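Uncharacterized conserved protein (Methanopyrus kandleri AV19, PDB 2QYA) is of unknown function but belongs to the conserved DUF424 family and assembles with a second copy of itself. Local coordinates at residues A[74-79]-A[103-108]. The protein carries 2 engineered substitutions. Numbering follows the deposited sequence.
Engineered in segment 103-108: M107 (natural residue Ile).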
loop_
_atom_site.group_PDB
_atom_site.type_symbol
_atom_site.label_atom_id
_atom_site.label_comp_id
_atom_site.label_asym_id
_atom_site.label_seq_id
_atom_site.Cartn_x
_atom_site.Cartn_y
_atom_site.Cartn_z
ATOM N N ILE A 74 -4.055 -6.177 -0.144
ATOM C CA ILE A 74 -5.073 -6.506 0.861
ATOM C C ILE A 74 -4.408 -7.046 2.116
ATOM O O ILE A 74 -3.512 -7.897 2.058
ATOM C CB ILE A 74 -6.099 -7.546 0.336
ATOM C CG1 ILE A 74 -6.771 -7.015 -0.938
ATOM C CG2 ILE A 74 -7.138 -7.954 1.448
ATOM C CD1 ILE A 74 -7.316 -8.063 -1.843
ATOM N N ASN A 75 -4.836 -6.500 3.246
ATOM C CA ASN A 75 -4.415 -6.925 4.553
ATOM C C ASN A 75 -5.701 -7.149 5.350
ATOM O O ASN A 75 -6.512 -6.231 5.469
ATOM C CB ASN A 75 -3.592 -5.840 5.252
ATOM C CG ASN A 75 -2.863 -4.920 4.277
ATOM O OD1 ASN A 75 -3.053 -3.700 4.320
ATOM N ND2 ASN A 75 -2.030 -5.497 3.383
ATOM N N ALA A 76 -5.879 -8.366 5.866
ATOM C CA ALA A 76 -7.015 -8.699 6.721
ATOM C C ALA A 76 -6.561 -9.341 8.035
ATOM O O ALA A 76 -5.729 -10.247 8.046
ATOM C CB ALA A 76 -8.014 -9.574 5.960
ATOM N N LEU A 77 -7.059 -8.806 9.144
ATOM C CA LEU A 77 -6.758 -9.291 10.462
ATOM C C LEU A 77 -8.056 -9.639 11.233
ATOM O O LEU A 77 -8.918 -8.761 11.483
ATOM C CB LEU A 77 -5.930 -8.254 11.232
ATOM C CG LEU A 77 -5.510 -8.620 12.665
ATOM C CD1 LEU A 77 -4.399 -9.711 12.717
ATOM C CD2 LEU A 77 -5.126 -7.360 13.483
ATOM N N GLY A 78 -8.162 -10.909 11.639
ATOM C CA GLY A 78 -9.335 -11.434 12.342
ATOM C C GLY A 78 -10.094 -12.491 11.569
ATOM O O GLY A 78 -10.026 -12.577 10.343
ATOM N N GLU A 79 -10.840 -13.298 12.315
ATOM C CA GLU A 79 -11.613 -14.412 11.783
ATOM C C GLU A 79 -12.666 -13.954 10.789
ATOM O O GLU A 79 -12.767 -14.481 9.692
ATOM C CB GLU A 79 -12.262 -15.165 12.958
ATOM C CG GLU A 79 -13.267 -16.230 12.562
ATOM C CD GLU A 79 -13.598 -17.177 13.713
ATOM O OE1 GLU A 79 -13.328 -16.820 14.891
ATOM O OE2 GLU A 79 -14.135 -18.282 13.424
ATOM N N PRO A 103 -6.362 -15.021 12.918
ATOM C CA PRO A 103 -6.216 -15.170 11.467
ATOM C C PRO A 103 -5.739 -13.889 10.769
ATOM O O PRO A 103 -6.118 -12.775 11.152
ATOM C CB PRO A 103 -7.617 -15.565 11.008
ATOM C CG PRO A 103 -8.252 -16.206 12.232
ATOM C CD PRO A 103 -7.707 -15.416 13.383
ATOM N N HIS A 104 -4.898 -14.064 9.756
ATOM C CA HIS A 104 -4.297 -12.946 9.053
ATOM C C HIS A 104 -4.045 -13.365 7.625
ATOM O O HIS A 104 -3.692 -14.505 7.375
ATOM C CB HIS A 104 -2.989 -12.546 9.722
ATOM C CG HIS A 104 -2.287 -11.392 9.068
ATOM N ND1 HIS A 104 -1.172 -11.553 8.276
ATOM C CD2 HIS A 104 -2.514 -10.058 9.130
ATOM C CE1 HIS A 104 -0.755 -10.372 7.861
ATOM N NE2 HIS A 104 -1.552 -9.448 8.363
ATOM N N VAL A 105 -4.302 -12.458 6.691
ATOM C CA VAL A 105 -3.903 -12.636 5.304
ATOM C C VAL A 105 -3.365 -11.315 4.721
ATOM O O VAL A 105 -3.882 -10.229 5.016
ATOM C CB VAL A 105 -4.999 -13.284 4.417
ATOM C CG1 VAL A 105 -6.099 -12.286 3.978
ATOM C CG2 VAL A 105 -4.324 -13.945 3.165
ATOM N N GLN A 106 -2.282 -11.437 3.942
ATOM C CA GLN A 106 -1.746 -10.356 3.111
ATOM C C GLN A 106 -1.633 -10.825 1.645
ATOM O O GLN A 106 -1.090 -11.928 1.374
ATOM C CB GLN A 106 -0.401 -9.915 3.668
ATOM C CG GLN A 106 0.071 -8.523 3.188
ATOM C CD GLN A 106 0.689 -7.678 4.311
ATOM O OE1 GLN A 106 0.844 -6.470 4.173
ATOM N NE2 GLN A 106 1.035 -8.315 5.417
ATOM N N MET A 107 -2.171 -10.013 0.721
ATOM C CA MET A 107 -2.207 -10.302 -0.705
ATOM C C MET A 107 -1.786 -9.070 -1.548
ATOM O O MET A 107 -2.141 -7.930 -1.231
ATOM C CB MET A 107 -3.612 -10.657 -1.196
ATOM C CG MET A 107 -4.505 -11.556 -0.356
ATOM S SD MET A 107 -6.062 -11.762 -1.275
ATOM C CE MET A 107 -5.493 -12.476 -2.795
ATOM N N TYR A 108 -1.057 -9.308 -2.631
ATOM C CA TYR A 108 -0.747 -8.265 -3.589
ATOM C C TYR A 108 -1.333 -8.704 -4.896
ATOM O O TYR A 108 -1.030 -9.805 -5.387
ATOM C CB TYR A 108 0.746 -8.054 -3.717
ATOM C CG TYR A 108 1.370 -7.648 -2.403
ATOM C CD1 TYR A 108 1.326 -6.310 -1.976
ATOM C CD2 TYR A 108 1.939 -8.603 -1.558
ATOM C CE1 TYR A 108 1.854 -5.923 -0.762
ATOM C CE2 TYR A 108 2.499 -8.226 -0.343
ATOM C CZ TYR A 108 2.440 -6.878 0.047
ATOM O OH TYR A 108 2.980 -6.486 1.249
#
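Strands 74-77 and 103-108 run antiparallel, and their alternation sorts the side chains onto two unlike faces. I74 and A76 each give and take a backbone hydrogen bond, with M107 and V105 respectively; A76 N to V105 O is 2.9 Å and nearly straight at 170°. The ladder ends where G78 N, above the carbonyl plane of P103, makes a hydrogen bond of 2.8 Å to P103 O. On the apolar face I74 CD1 comes to 3.9 Å from SD of the engineered M107, the two side chains lying alongside each other, while V105 sets CG1 in the crowded position between its own N and carbonyl carbon (chi1 79°), where V105 CG1 meets A76 CB at 3.9 Å. A76, V105 and M107 also touch V85 of helix 79-87, whose N-cap position G78 occupies.

The other face is more polar. N75 and Q106 lie side by side, their amide planes 65° apart, and Q106, bent at chi2, brings OE1 to 3.1 Å from N75 ND2, though at too poor an angle for a hydrogen bond. Q106 OE1 instead makes a hydrogen bond to T71 OG1 of the second subunit. An alanine in place of Q106 removes the amide, and would probably loosen the tie to the second subunit and the packing beside N75. H104, CG anti to its backbone N, crosses L77 obliquely, with H104 CD2 3.4 Å from A76 O, while H104 NE2 is hydrogen-bonded to D15 OD2 of the second subunit. The arrangement is characteristic of an antiparallel pair inside a mixed beta sheet, one face covered by a helix and the other contributing polar side chains to a dimer interface.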